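Local atomic coordinates of PaxB (Photorhabdus luminescens, PDB entry 6EK4), a protein that probably serves as one component of a two-component alpha-helical pore-forming toxin, as in the related YaxAB system. Residues A[39-42]-A[43-46]; A[67-70]-A[71-75]; A[176-179]-A[180-184]; A[238-241]-A[242-245]; A[340-343]-A[344-348]. One frame throughout, in Å; residues are numbered along the deposited sequence.

Contact 1: A[39-42]-A[43-46]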
loop_
_atom_site.group_PDB
_atom_site.type_symbol
_atom_site.label_atom_id
_atom_site.label_comp_id
_atom_site.label_asym_id
_atom_site.label_seq_id
_atom_site.Cartn_x
_atom_site.Cartn_y
_atom_site.Cartn_z
ATOM N N GLY A 39 9.829 9.694 -1.080
ATOM C CA GLY A 39 10.794 10.745 -1.401
ATOM C C GLY A 39 11.896 10.320 -2.355
ATOM O O GLY A 39 12.992 10.884 -2.327
ATOM N N ILE A 40 11.607 9.333 -3.200
ATOM C CA ILE A 40 12.568 8.854 -4.198
ATOM C C ILE A 40 12.388 9.606 -5.524
ATOM O O ILE A 40 13.348 9.769 -6.278
ATOM C CB ILE A 40 12.446 7.327 -4.408
ATOM C CG1 ILE A 40 12.632 6.591 -3.073
ATOM C CG2 ILE A 40 13.477 6.840 -5.420
ATOM C CD1 ILE A 40 12.152 5.155 -3.080
ATOM N N GLU A 41 11.157 10.047 -5.796
ATOM C CA GLU A 41 10.823 10.947 -6.919
ATOM C C GLU A 41 10.579 10.212 -8.240
ATOM O O GLU A 41 9.515 10.368 -8.845
ATOM C CB GLU A 41 11.872 12.056 -7.103
ATOM C CG GLU A 41 11.369 13.287 -7.848
ATOM C CD GLU A 41 10.398 14.124 -7.032
ATOM O OE1 GLU A 41 9.201 13.770 -6.975
ATOM O OE2 GLU A 41 10.829 15.148 -6.457
ATOM N N ILE A 42 11.558 9.435 -8.698
ATOM C CA ILE A 42 11.366 8.589 -9.882
ATOM C C ILE A 42 10.316 7.514 -9.592
ATOM O O ILE A 42 9.524 7.165 -10.467
ATOM C CB ILE A 42 12.689 7.952 -10.380
ATOM C CG1 ILE A 42 12.507 7.319 -11.766
ATOM C CG2 ILE A 42 13.212 6.910 -9.399
ATOM C CD1 ILE A 42 12.117 8.298 -12.854
ATOM N N ILE A 43 10.309 7.006 -8.360
ATOM C CA ILE A 43 9.277 6.075 -7.906
ATOM C C ILE A 43 7.931 6.793 -7.838
ATOM O O ILE A 43 6.902 6.234 -8.221
ATOM C CB ILE A 43 9.619 5.477 -6.518
ATOM C CG1 ILE A 43 10.883 4.605 -6.593
ATOM C CG2 ILE A 43 8.450 4.668 -5.961
ATOM C CD1 ILE A 43 10.711 3.291 -7.332
ATOM N N GLN A 44 7.950 8.033 -7.352
ATOM C CA GLN A 44 6.745 8.859 -7.276
ATOM C C GLN A 44 6.125 9.074 -8.658
ATOM O O GLN A 44 4.906 9.060 -8.801
ATOM C CB GLN A 44 7.061 10.213 -6.634
ATOM C CG GLN A 44 5.867 10.882 -5.975
ATOM C CD GLN A 44 6.247 12.165 -5.262
ATOM O OE1 GLN A 44 6.260 12.224 -4.031
ATOM N NE2 GLN A 44 6.574 13.199 -6.033
ATOM N N GLU A 45 6.972 9.268 -9.666
ATOM C CA GLU A 45 6.509 9.446 -11.041
ATOM C C GLU A 45 6.016 8.127 -11.637
ATOM O O GLU A 45 4.976 8.093 -12.294
ATOM C CB GLU A 45 7.626 10.022 -11.915
ATOM C CG GLU A 45 7.153 10.490 -13.283
ATOM C CD GLU A 45 8.290 10.891 -14.201
ATOM O OE1 GLU A 45 9.325 11.384 -13.706
ATOM O OE2 GLU A 45 8.143 10.720 -15.429
ATOM N N LYS A 46 6.766 7.051 -11.410
ATOM C CA LYS A 46 6.398 5.730 -11.927
ATOM C C LYS A 46 5.075 5.227 -11.347
ATOM O O LYS A 46 4.292 4.593 -12.053
ATOM C CB LYS A 46 7.506 4.706 -11.658
ATOM C CG LYS A 46 8.706 4.824 -12.585
ATOM C CD LYS A 46 9.615 3.615 -12.451
ATOM C CE LYS A 46 10.968 3.840 -13.107
ATOM N NZ LYS A 46 11.836 2.633 -13.012
#

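Contact 2: A[67-70]-A[71-75]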
loop_
_atom_site.group_PDB
_atom_site.type_symbol
_atom_site.label_atom_id
_atom_site.label_comp_id
_atom_site.label_asym_id
_atom_site.label_seq_id
_atom_site.Cartn_x
_atom_site.Cartn_y
_atom_site.Cartn_z
ATOM N N GLN A 67 -20.166 -2.572 -25.327
ATOM C CA GLN A 67 -19.738 -2.609 -26.725
ATOM C C GLN A 67 -20.002 -3.984 -27.337
ATOM O O GLN A 67 -20.608 -4.088 -28.403
ATOM C CB GLN A 67 -18.249 -2.256 -26.842
ATOM C CG GLN A 67 -17.672 -2.318 -28.252
ATOM C CD GLN A 67 -18.363 -1.379 -29.226
ATOM O OE1 GLN A 67 -18.878 -0.329 -28.841
ATOM N NE2 GLN A 67 -18.369 -1.752 -30.501
ATOM N N LEU A 68 -19.537 -5.030 -26.656
ATOM C CA LEU A 68 -19.712 -6.404 -27.131
ATOM C C LEU A 68 -21.165 -6.872 -27.043
ATOM O O LEU A 68 -21.602 -7.683 -27.860
ATOM C CB LEU A 68 -18.802 -7.361 -26.356
ATOM C CG LEU A 68 -17.301 -7.176 -26.592
ATOM C CD1 LEU A 68 -16.501 -8.037 -25.626
ATOM C CD2 LEU A 68 -16.926 -7.495 -28.033
ATOM N N GLN A 69 -21.906 -6.369 -26.057
ATOM C CA GLN A 69 -23.338 -6.653 -25.960
ATOM C C GLN A 69 -24.070 -6.143 -27.198
ATOM O O GLN A 69 -24.860 -6.869 -27.794
ATOM C CB GLN A 69 -23.949 -6.039 -24.697
ATOM C CG GLN A 69 -23.793 -6.901 -23.453
ATOM C CD GLN A 69 -24.545 -6.356 -22.251
ATOM O OE1 GLN A 69 -24.916 -7.105 -21.348
ATOM N NE2 GLN A 69 -24.771 -5.046 -22.231
ATOM N N THR A 70 -23.789 -4.901 -27.586
ATOM C CA THR A 70 -24.384 -4.309 -28.786
ATOM C C THR A 70 -24.106 -5.152 -30.031
ATOM O O THR A 70 -25.009 -5.401 -30.828
ATOM C CB THR A 70 -23.861 -2.878 -29.034
ATOM O OG1 THR A 70 -24.132 -2.059 -27.889
ATOM C CG2 THR A 70 -24.522 -2.259 -30.265
ATOM N N VAL A 71 -22.861 -5.594 -30.183
ATOM C CA VAL A 71 -22.442 -6.365 -31.356
ATOM C C VAL A 71 -23.128 -7.736 -31.411
ATOM O O VAL A 71 -23.671 -8.119 -32.450
ATOM C CB VAL A 71 -20.903 -6.539 -31.392
ATOM C CG1 VAL A 71 -20.482 -7.511 -32.485
ATOM C CG2 VAL A 71 -20.219 -5.193 -31.599
ATOM N N LEU A 72 -23.103 -8.464 -30.297
ATOM C CA LEU A 72 -23.709 -9.800 -30.228
ATOM C C LEU A 72 -25.234 -9.778 -30.345
ATOM O O LEU A 72 -25.825 -10.728 -30.855
ATOM C CB LEU A 72 -23.299 -10.523 -28.936
ATOM C CG LEU A 72 -22.033 -11.387 -28.991
ATOM C CD1 LEU A 72 -20.901 -10.706 -29.746
ATOM C CD2 LEU A 72 -21.595 -11.751 -27.579
ATOM N N ARG A 73 -25.864 -8.702 -29.880
ATOM C CA ARG A 73 -27.327 -8.577 -29.928
ATOM C C ARG A 73 -27.879 -8.315 -31.336
ATOM O O ARG A 73 -29.081 -8.457 -31.558
ATOM C CB ARG A 73 -27.806 -7.476 -28.976
ATOM C CG ARG A 73 -27.738 -7.863 -27.504
ATOM C CD ARG A 73 -28.211 -6.763 -26.557
ATOM N NE ARG A 73 -27.701 -5.424 -26.880
ATOM C CZ ARG A 73 -27.520 -4.436 -25.998
ATOM N NH1 ARG A 73 -27.053 -3.265 -26.420
ATOM N NH2 ARG A 73 -27.791 -4.597 -24.703
ATOM N N GLN A 74 -27.015 -7.933 -32.274
ATOM C CA GLN A 74 -27.437 -7.687 -33.656
ATOM C C GLN A 74 -27.689 -8.972 -34.454
ATOM O O GLN A 74 -28.413 -8.947 -35.451
ATOM C CB GLN A 74 -26.411 -6.817 -34.390
ATOM C CG GLN A 74 -26.339 -5.390 -33.871
ATOM C CD GLN A 74 -25.594 -4.452 -34.804
ATOM O OE1 GLN A 74 -24.627 -3.803 -34.406
ATOM N NE2 GLN A 74 -26.044 -4.374 -36.054
ATOM N N LEU A 75 -27.104 -10.087 -34.017
ATOM C CA LEU A 75 -27.213 -11.358 -34.749
ATOM C C LEU A 75 -28.569 -12.075 -34.594
ATOM O O LEU A 75 -29.201 -12.394 -35.602
ATOM C CB LEU A 75 -26.049 -12.300 -34.393
ATOM C CG LEU A 75 -24.798 -12.159 -35.265
ATOM C CD1 LEU A 75 -24.249 -10.741 -35.221
ATOM C CD2 LEU A 75 -23.736 -13.160 -34.837
#

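Contact 3: A[176-179]-A[180-184]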
loop_
_atom_site.group_PDB
_atom_site.type_symbol
_atom_site.label_atom_id
_atom_site.label_comp_id
_atom_site.label_asym_id
_atom_site.label_seq_id
_atom_site.Cartn_x
_atom_site.Cartn_y
_atom_site.Cartn_z
ATOM N N LYS A 176 19.688 9.257 34.388
ATOM C CA LYS A 176 20.717 9.143 35.422
ATOM C C LYS A 176 21.211 10.524 35.858
ATOM O O LYS A 176 21.377 10.784 37.049
ATOM C CB LYS A 176 21.905 8.308 34.930
ATOM C CG LYS A 176 22.805 7.815 36.058
ATOM C CD LYS A 176 24.279 8.088 35.795
ATOM C CE LYS A 176 25.115 7.860 37.046
ATOM N NZ LYS A 176 26.476 8.451 36.926
ATOM N N LEU A 177 21.452 11.399 34.888
ATOM C CA LEU A 177 21.883 12.770 35.170
ATOM C C LEU A 177 20.811 13.585 35.901
ATOM O O LEU A 177 21.141 14.490 36.665
ATOM C CB LEU A 177 22.295 13.487 33.876
ATOM C CG LEU A 177 23.755 13.361 33.419
ATOM C CD1 LEU A 177 24.353 11.989 33.707
ATOM C CD2 LEU A 177 23.864 13.696 31.939
ATOM N N VAL A 178 19.539 13.264 35.664
ATOM C CA VAL A 178 18.429 13.960 36.323
ATOM C C VAL A 178 18.413 13.684 37.829
ATOM O O VAL A 178 18.197 14.606 38.619
ATOM C CB VAL A 178 17.060 13.603 35.690
ATOM C CG1 VAL A 178 15.901 14.080 36.562
ATOM C CG2 VAL A 178 16.944 14.206 34.296
ATOM N N VAL A 179 18.635 12.431 38.228
ATOM C CA VAL A 179 18.694 12.103 39.659
ATOM C C VAL A 179 19.981 12.643 40.290
ATOM O O VAL A 179 19.943 13.183 41.392
ATOM C CB VAL A 179 18.507 10.589 39.958
ATOM C CG1 VAL A 179 17.183 10.096 39.390
ATOM C CG2 VAL A 179 19.656 9.742 39.427
ATOM N N ASP A 180 21.102 12.526 39.576
ATOM C CA ASP A 180 22.383 13.080 40.038
ATOM C C ASP A 180 22.287 14.589 40.270
ATOM O O ASP A 180 22.883 15.120 41.208
ATOM C CB ASP A 180 23.500 12.784 39.030
ATOM C CG ASP A 180 23.876 11.310 38.980
ATOM O OD1 ASP A 180 23.141 10.476 39.549
ATOM O OD2 ASP A 180 24.912 10.985 38.360
ATOM N N ARG A 181 21.538 15.268 39.404
ATOM C CA ARG A 181 21.249 16.690 39.569
ATOM C C ARG A 181 20.342 16.923 40.778
ATOM O O ARG A 181 20.600 17.814 41.586
ATOM C CB ARG A 181 20.597 17.250 38.297
ATOM C CG ARG A 181 19.966 18.626 38.445
ATOM C CD ARG A 181 19.445 19.131 37.110
ATOM N NE ARG A 181 18.384 20.126 37.272
ATOM C CZ ARG A 181 17.111 19.846 37.555
ATOM N NH1 ARG A 181 16.707 18.588 37.723
ATOM N NH2 ARG A 181 16.230 20.835 37.677
ATOM N N ASN A 182 19.285 16.121 40.895
ATOM C CA ASN A 182 18.330 16.257 41.999
ATOM C C ASN A 182 18.928 15.939 43.372
ATOM O O ASN A 182 18.440 16.433 44.387
ATOM C CB ASN A 182 17.086 15.389 41.757
ATOM C CG ASN A 182 16.170 15.959 40.684
ATOM O OD1 ASN A 182 16.242 17.141 40.345
ATOM N ND2 ASN A 182 15.296 15.114 40.149
ATOM N N LYS A 183 19.978 15.119 43.399
ATOM C CA LYS A 183 20.694 14.820 44.643
ATOM C C LYS A 183 21.464 16.054 45.117
ATOM O O LYS A 183 21.490 16.360 46.309
ATOM C CB LYS A 183 21.664 13.650 44.445
ATOM C CG LYS A 183 21.014 12.347 43.991
ATOM C CD LYS A 183 20.783 11.350 45.113
ATOM C CE LYS A 183 20.343 10.011 44.539
ATOM N NZ LYS A 183 19.987 9.012 45.585
ATOM N N ILE A 184 22.087 16.755 44.171
ATOM C CA ILE A 184 22.808 17.996 44.458
ATOM C C ILE A 184 21.842 19.113 44.865
ATOM O O ILE A 184 22.158 19.923 45.736
ATOM C CB ILE A 184 23.664 18.440 43.247
ATOM C CG1 ILE A 184 24.801 17.436 43.019
ATOM C CG2 ILE A 184 24.232 19.841 43.457
ATOM C CD1 ILE A 184 25.607 17.681 41.762
#

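Contact 4: A[238-241]-A[242-245]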
loop_
_atom_site.group_PDB
_atom_site.type_symbol
_atom_site.label_atom_id
_atom_site.label_comp_id
_atom_site.label_asym_id
_atom_site.label_seq_id
_atom_site.Cartn_x
_atom_site.Cartn_y
_atom_site.Cartn_z
ATOM N N LEU A 238 33.592 16.984 39.275
ATOM C CA LEU A 238 34.682 17.963 39.215
ATOM C C LEU A 238 36.075 17.326 39.265
ATOM O O LEU A 238 37.081 18.034 39.196
ATOM C CB LEU A 238 34.551 18.973 40.358
ATOM C CG LEU A 238 33.241 19.762 40.423
ATOM C CD1 LEU A 238 33.161 20.535 41.729
ATOM C CD2 LEU A 238 33.103 20.701 39.235
ATOM N N GLY A 239 36.133 16.001 39.387
ATOM C CA GLY A 239 37.404 15.284 39.464
ATOM C C GLY A 239 38.093 15.464 40.805
ATOM O O GLY A 239 39.323 15.529 40.873
ATOM N N ASN A 240 37.298 15.536 41.871
ATOM C CA ASN A 240 37.808 15.723 43.226
ATOM C C ASN A 240 37.846 14.394 43.982
ATOM O O ASN A 240 36.811 13.873 44.393
ATOM C CB ASN A 240 36.943 16.745 43.979
ATOM C CG ASN A 240 37.512 17.116 45.341
ATOM O OD1 ASN A 240 38.652 16.785 45.673
ATOM N ND2 ASN A 240 36.713 17.817 46.138
ATOM N N ILE A 241 39.051 13.857 44.155
ATOM C CA ILE A 241 39.263 12.611 44.899
ATOM C C ILE A 241 40.227 12.836 46.067
ATOM O O ILE A 241 40.840 11.892 46.572
ATOM C CB ILE A 241 39.777 11.475 43.976
ATOM C CG1 ILE A 241 41.109 11.844 43.294
ATOM C CG2 ILE A 241 38.732 11.138 42.923
ATOM C CD1 ILE A 241 42.350 11.316 43.985
ATOM N N SER A 242 40.323 14.088 46.515
ATOM C CA SER A 242 41.356 14.499 47.465
ATOM C C SER A 242 40.858 15.522 48.485
ATOM O O SER A 242 40.890 15.272 49.690
ATOM C CB SER A 242 42.547 15.079 46.698
ATOM O OG SER A 242 42.129 16.088 45.792
ATOM N N LYS A 243 40.401 16.671 47.993
ATOM C CA LYS A 243 40.048 17.806 48.845
ATOM C C LYS A 243 38.571 17.807 49.228
ATOM O O LYS A 243 37.785 17.005 48.723
ATOM C CB LYS A 243 40.375 19.118 48.127
ATOM C CG LYS A 243 41.810 19.228 47.637
ATOM C CD LYS A 243 41.978 20.415 46.704
ATOM C CE LYS A 243 43.380 20.471 46.122
ATOM N NZ LYS A 243 43.505 21.531 45.084
ATOM N N GLY A 244 38.209 18.721 50.124
ATOM C CA GLY A 244 36.813 18.961 50.477
ATOM C C GLY A 244 36.123 19.801 49.417
ATOM O O GLY A 244 36.781 20.400 48.562
ATOM N N LEU A 245 34.795 19.854 49.480
ATOM C CA LEU A 245 33.991 20.532 48.467
ATOM C C LEU A 245 33.494 21.886 48.965
ATOM O O LEU A 245 32.955 21.987 50.067
ATOM C CB LEU A 245 32.795 19.656 48.085
ATOM C CG LEU A 245 31.976 20.072 46.861
ATOM C CD1 LEU A 245 32.815 20.014 45.593
ATOM C CD2 LEU A 245 30.744 19.190 46.728
#

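Contact 5: A[340-343]-A[344-348]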
loop_
_atom_site.group_PDB
_atom_site.type_symbol
_atom_site.label_atom_id
_atom_site.label_comp_id
_atom_site.label_asym_id
_atom_site.label_seq_id
_atom_site.Cartn_x
_atom_site.Cartn_y
_atom_site.Cartn_z
ATOM N N LEU A 340 -21.878 -11.647 -20.444
ATOM C CA LEU A 340 -21.800 -10.184 -20.470
ATOM C C LEU A 340 -22.865 -9.549 -19.574
ATOM O O LEU A 340 -22.605 -8.532 -18.928
ATOM C CB LEU A 340 -21.936 -9.659 -21.902
ATOM C CG LEU A 340 -20.803 -10.028 -22.865
ATOM C CD1 LEU A 340 -21.188 -9.685 -24.297
ATOM C CD2 LEU A 340 -19.503 -9.339 -22.479
ATOM N N ASP A 341 -24.056 -10.149 -19.543
ATOM C CA ASP A 341 -25.136 -9.702 -18.653
ATOM C C ASP A 341 -24.701 -9.745 -17.191
ATOM O O ASP A 341 -25.095 -8.890 -16.395
ATOM C CB ASP A 341 -26.391 -10.571 -18.828
ATOM C CG ASP A 341 -27.060 -10.389 -20.184
ATOM O OD1 ASP A 341 -26.705 -9.442 -20.920
ATOM O OD2 ASP A 341 -27.950 -11.203 -20.513
ATOM N N ASP A 342 -23.897 -10.748 -16.848
ATOM C CA ASP A 342 -23.334 -10.882 -15.504
ATOM C C ASP A 342 -22.333 -9.767 -15.197
ATOM O O ASP A 342 -22.349 -9.205 -14.105
ATOM C CB ASP A 342 -22.658 -12.248 -15.340
ATOM C CG ASP A 342 -21.951 -12.394 -14.006
ATOM O OD1 ASP A 342 -20.713 -12.559 -14.007
ATOM O OD2 ASP A 342 -22.630 -12.330 -12.960
ATOM N N LEU A 343 -21.464 -9.459 -16.158
ATOM C CA LEU A 343 -20.473 -8.394 -15.987
ATOM C C LEU A 343 -21.139 -7.029 -15.826
ATOM O O LEU A 343 -20.694 -6.208 -15.023
ATOM C CB LEU A 343 -19.493 -8.363 -17.164
ATOM C CG LEU A 343 -18.546 -9.557 -17.306
ATOM C CD1 LEU A 343 -17.697 -9.407 -18.559
ATOM C CD2 LEU A 343 -17.659 -9.714 -16.078
ATOM N N ALA A 344 -22.204 -6.791 -16.589
ATOM C CA ALA A 344 -22.991 -5.564 -16.457
ATOM C C ALA A 344 -23.690 -5.503 -15.099
ATOM O O ALA A 344 -23.808 -4.428 -14.506
ATOM C CB ALA A 344 -24.013 -5.465 -17.580
ATOM N N LEU A 345 -24.146 -6.657 -14.613
ATOM C CA LEU A 345 -24.782 -6.756 -13.298
ATOM C C LEU A 345 -23.818 -6.378 -12.171
ATOM O O LEU A 345 -24.231 -5.789 -11.171
ATOM C CB LEU A 345 -25.325 -8.173 -13.072
ATOM C CG LEU A 345 -26.026 -8.476 -11.743
ATOM C CD1 LEU A 345 -27.292 -7.646 -11.588
ATOM C CD2 LEU A 345 -26.343 -9.960 -11.648
ATOM N N GLN A 346 -22.542 -6.722 -12.336
ATOM C CA GLN A 346 -21.514 -6.366 -11.358
ATOM C C GLN A 346 -21.241 -4.865 -11.357
ATOM O O GLN A 346 -21.201 -4.243 -10.298
ATOM C CB GLN A 346 -20.216 -7.126 -11.633
ATOM C CG GLN A 346 -20.320 -8.626 -11.422
ATOM C CD GLN A 346 -18.993 -9.332 -11.619
ATOM O OE1 GLN A 346 -17.970 -8.911 -11.082
ATOM N NE2 GLN A 346 -19.005 -10.413 -12.389
ATOM N N TYR A 347 -21.053 -4.295 -12.547
ATOM C CA TYR A 347 -20.825 -2.852 -12.692
ATOM C C TYR A 347 -22.016 -2.027 -12.211
ATOM O O TYR A 347 -21.838 -0.993 -11.566
ATOM C CB TYR A 347 -20.511 -2.485 -14.149
ATOM C CG TYR A 347 -19.111 -2.848 -14.598
ATOM C CD1 TYR A 347 -17.995 -2.352 -13.930
ATOM C CD2 TYR A 347 -18.900 -3.667 -15.703
ATOM C CE1 TYR A 347 -16.713 -2.674 -14.339
ATOM C CE2 TYR A 347 -17.620 -3.994 -16.119
ATOM C CZ TYR A 347 -16.530 -3.494 -15.433
ATOM O OH TYR A 347 -15.256 -3.812 -15.839
ATOM N N HIS A 348 -23.224 -2.485 -12.531
ATOM C CA HIS A 348 -24.449 -1.790 -12.139
ATOM C C HIS A 348 -24.589 -1.657 -10.619
ATOM O O HIS A 348 -24.972 -0.599 -10.120
ATOM C CB HIS A 348 -25.674 -2.507 -12.716
ATOM C CG HIS A 348 -26.981 -1.947 -12.249
ATOM N ND1 HIS A 348 -27.505 -0.770 -12.740
ATOM C CD2 HIS A 348 -27.870 -2.402 -11.335
ATOM C CE1 HIS A 348 -28.660 -0.525 -12.148
ATOM N NE2 HIS A 348 -28.905 -1.500 -11.292
#

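Contact 1: A[39-42]-A[43-46]
Ile-40 and Ile-43 have almost the same first torsion (chi1 -57° and -65°), which sets each CG1 opposite its own carbonyl carbon. The two side chains run side by side and point the same way, at the N-terminal start of helix 42-73. Their closest approach is an apolar one, 3.6 Å from Ile-40 CG2 to Ile-43 CG1, and Ile-40 CD1 also lies 3.8 Å from that same CG1. Ile-43 is the buried member of the pair, whereas Ile-40 stays on the surface. Glu-41 holds the N-cap position, and its carbonyl makes the first regular bond of the helix: Glu-45 N donates to Glu-41 O over 2.9 Å. One residue further on, Lys-46 N donates to Ile-42 O, also at 2.9 Å. The Glu-41 chain bends at its second torsion, bringing Glu-41 OE1 to 2.8 Å from Gln-44 NE2 with the carboxylate and amide planes 69° apart; the donor angle is too poor for this approach to count as a hydrogen bond. The charged ends of Glu-45 and Lys-46 have partners further on: Glu-45 OE2 forms a salt bridge with Arg-49, and Lys-46 NZ donates to the carbonyl oxygen of Val-144 in a neighbouring loop. On its way there the extended Lys-46 chain passes aslant over Ile-42, its CE lying 4.0 Å from Ile-42 CG1.

Contact 2: A[67-70]-A[71-75]
Thr-70, Val-71 and Arg-73 carry this contact on the last turns of helix 42-73, where Arg-73 doubles back over the turn before it. Its chain bends at the third torsion (chi3 -44°), so that the guanidinium is laid over the backbone between Gln-69 and Thr-70. The evidence is that Gln-69 CB stands 4.1 Å above the guanidinium plane, over its centre, while Gln-69 C and Thr-70 N lie over a face of the same group. In the aliphatic part of the arginine, Arg-73 CG lies 3.1 Å from Gln-69 O, and the backbone completes the turn with Arg-73 N donating to Gln-69 O at 3.0 Å. Arg-73 NH1 ends 3.5 Å from Thr-70 OG1. That hydroxyl already has a partner one turn back, a hydrogen bond to Pro-66 O; the torsion that places OG1 beside its own backbone N (chi1 -57°) turns it toward this carbonyl. Gln-74 CG comes within 3.3 Å of Thr-70 O. Val-71 works along a different line of the helix. Its N donates to Gln-67 O at 3.2 Å, and its CG2 lies 4.1 Å from Gln-67 NE2, the glutamine chain having bent forward to reach the valine. Leu-72 N gives a further backbone bond, to Leu-68 O. Two helices pack against this end: Val-71 meets Val-122 and Leu-68 meets Leu-126 on helix 101-141, while Leu-68 also touches Leu-340, and Leu-72 touches Gln-336 and Leu-337, on helix 326-348.

Contact 3: A[176-179]-A[180-184]
An i to i+4 salt bridge on the surface of helix 149-193 joins Lys-176 to Asp-180. Lys-176 NZ lies 3.3 Å from Asp-180 OD2, and the hydrogen bond within this ion pair is weak. The lysine reaches its partner by a bend at the second torsion (chi2 -131°), which carries Lys-176 CE to 3.4 Å from Asp-180 OD2; the other carboxylate oxygen, Asp-180 OD1, lies by Lys-176 O at 3.1 Å, two acceptors with no bond between them, and by Val-179 CG2 at 3.6 Å. The backbone keeps the regular alpha pattern: Asp-180 N donates to Lys-176 O at 3.1 Å, and Arg-181 N to Leu-177 O at 2.9 Å. This helix belongs to the elongated helical body of the protein, packed against helices 217-237 and 247-321. Leu-177 sits on Arg-260, Ile-261 and Ile-264 of the latter, and Asp-180 leans on Ile-233 of the former. Arg-181 and Lys-183 also direct their charges between helices, with Arg-181 NE in a salt bridge to Asp-258 and Lys-183 NZ hydrogen-bonded to Gln-229. On a further line of the helix, Val-178 and Asn-182 lie side by side and point the same way, Asn-182 ND2 being 3.8 Å from Val-178 CG1. Their backbones are joined as well, Asn-182 N donating to Val-178 O. The bond from Lys-183 N to Val-179 O is 2.8 Å long.

Contact 4: A[238-241]-A[242-245]
The chain reverses sharply between Leu-238 and Leu-245: the end-to-end directions of 238-241 and 242-245 differ by 134°. The turn starts at Gly-239, the first residue to leave helical geometry after helix 217-237, with a positive phi of 74°. Inside the bend, the Asn-240 side chain bridges to the returning part of the loop; its CG lies anti to the backbone N, which turns the amide in toward 242-244. Asn-240 OD1 accepts from Ser-242 N at 3.3 Å, which makes this an Asx turn, and from Lys-243 N at 2.9 Å. The two donors come in differently: Lys-243 N lies in the carbonyl plane on a lone pair, while Ser-242 N sits 38° out of that plane. The amide's other end is used too, Asn-240 ND2 donating to Lys-243 O at 2.9 Å from well above that carbonyl's plane. At the mouth of the loop, Leu-238 and Leu-245 cross at about a right angle, with their CD1 atoms 3.9 Å apart. Leu-245 also packs on Val-231 and Leu-250 of the flanking helices. With both the oxygen and the nitrogen of the Asn-240 amide engaged by backbone atoms, three hydrogen bonds probably set the rotation of this side chain and help to hold the loop.

Contact 5: A[340-343]-A[344-348]
Gln-346 NE2 is held by two acceptors: it donates to Asp-342 OD1 at 3.2 Å, one turn back, and also to the carbonyl oxygen of Ile-17. The bond to the aspartate lies close to the plane of the glutamine amide, yet it reaches OD1 from above the carboxylate plane, 49° out of it. The two flat groups are themselves turned 56° against each other. Asp-342 has CG opposite its backbone N (chi1 175°), which stands the carboxylate out at its own level, and the extended Gln-346 chain reaches back a turn to it. The far end of the amide is occupied as well, since Gln-346 OE1 accepts from Val-19 N; with both ends bonded the group cannot easily turn over. These bonds tie helix 326-348, the last helix of the chain, to the start of helix 19-35 and the residues leading into it. Along the backbone, Ala-344 N donates to Leu-340 O at 2.9 Å and Gln-346 N to Asp-342 O at 3.1 Å. Leu-343 O accepts from Tyr-347 N at 3.1 Å, together with a weak second bond from Gln-346 N. The same carbonyl oxygen approaches the tyrosine ring obliquely, with Tyr-347 CD2 3.2 Å away. Leu-343 CD2 passes 4.0 Å from Gln-346 NE2, putting an apolar methyl beside the polar bridge. Leu-343 is buried against Val-19, Val-65 and Trp-309, so that helices 19-35, 42-73 and 247-321 all meet it, and Tyr-347 extends the same packing to Ala-61, Arg-62 and Ser-23.

The five contacts follow one another along the chain and are spread over a long helical rod. Contacts 1 and 2 mark the start and end of helix 42-73, with centres 43 Å apart. Contact 2 touches contact 5 on helix 326-348, their centres 15 Å apart, although more than 260 residues separate them in sequence. Contacts 3 and 4 lie on the other side of the chain's centre, 18 Å apart between centres; contact 3 packs against helices 217-237 and 247-321, which the loop of contact 4 connects. Contacts 2 and 4 are about 100 Å apart between centres. Helix 247-321 packs against contacts 3, 4 and 5, and so links the two halves of this elongated, probably pore-forming protein.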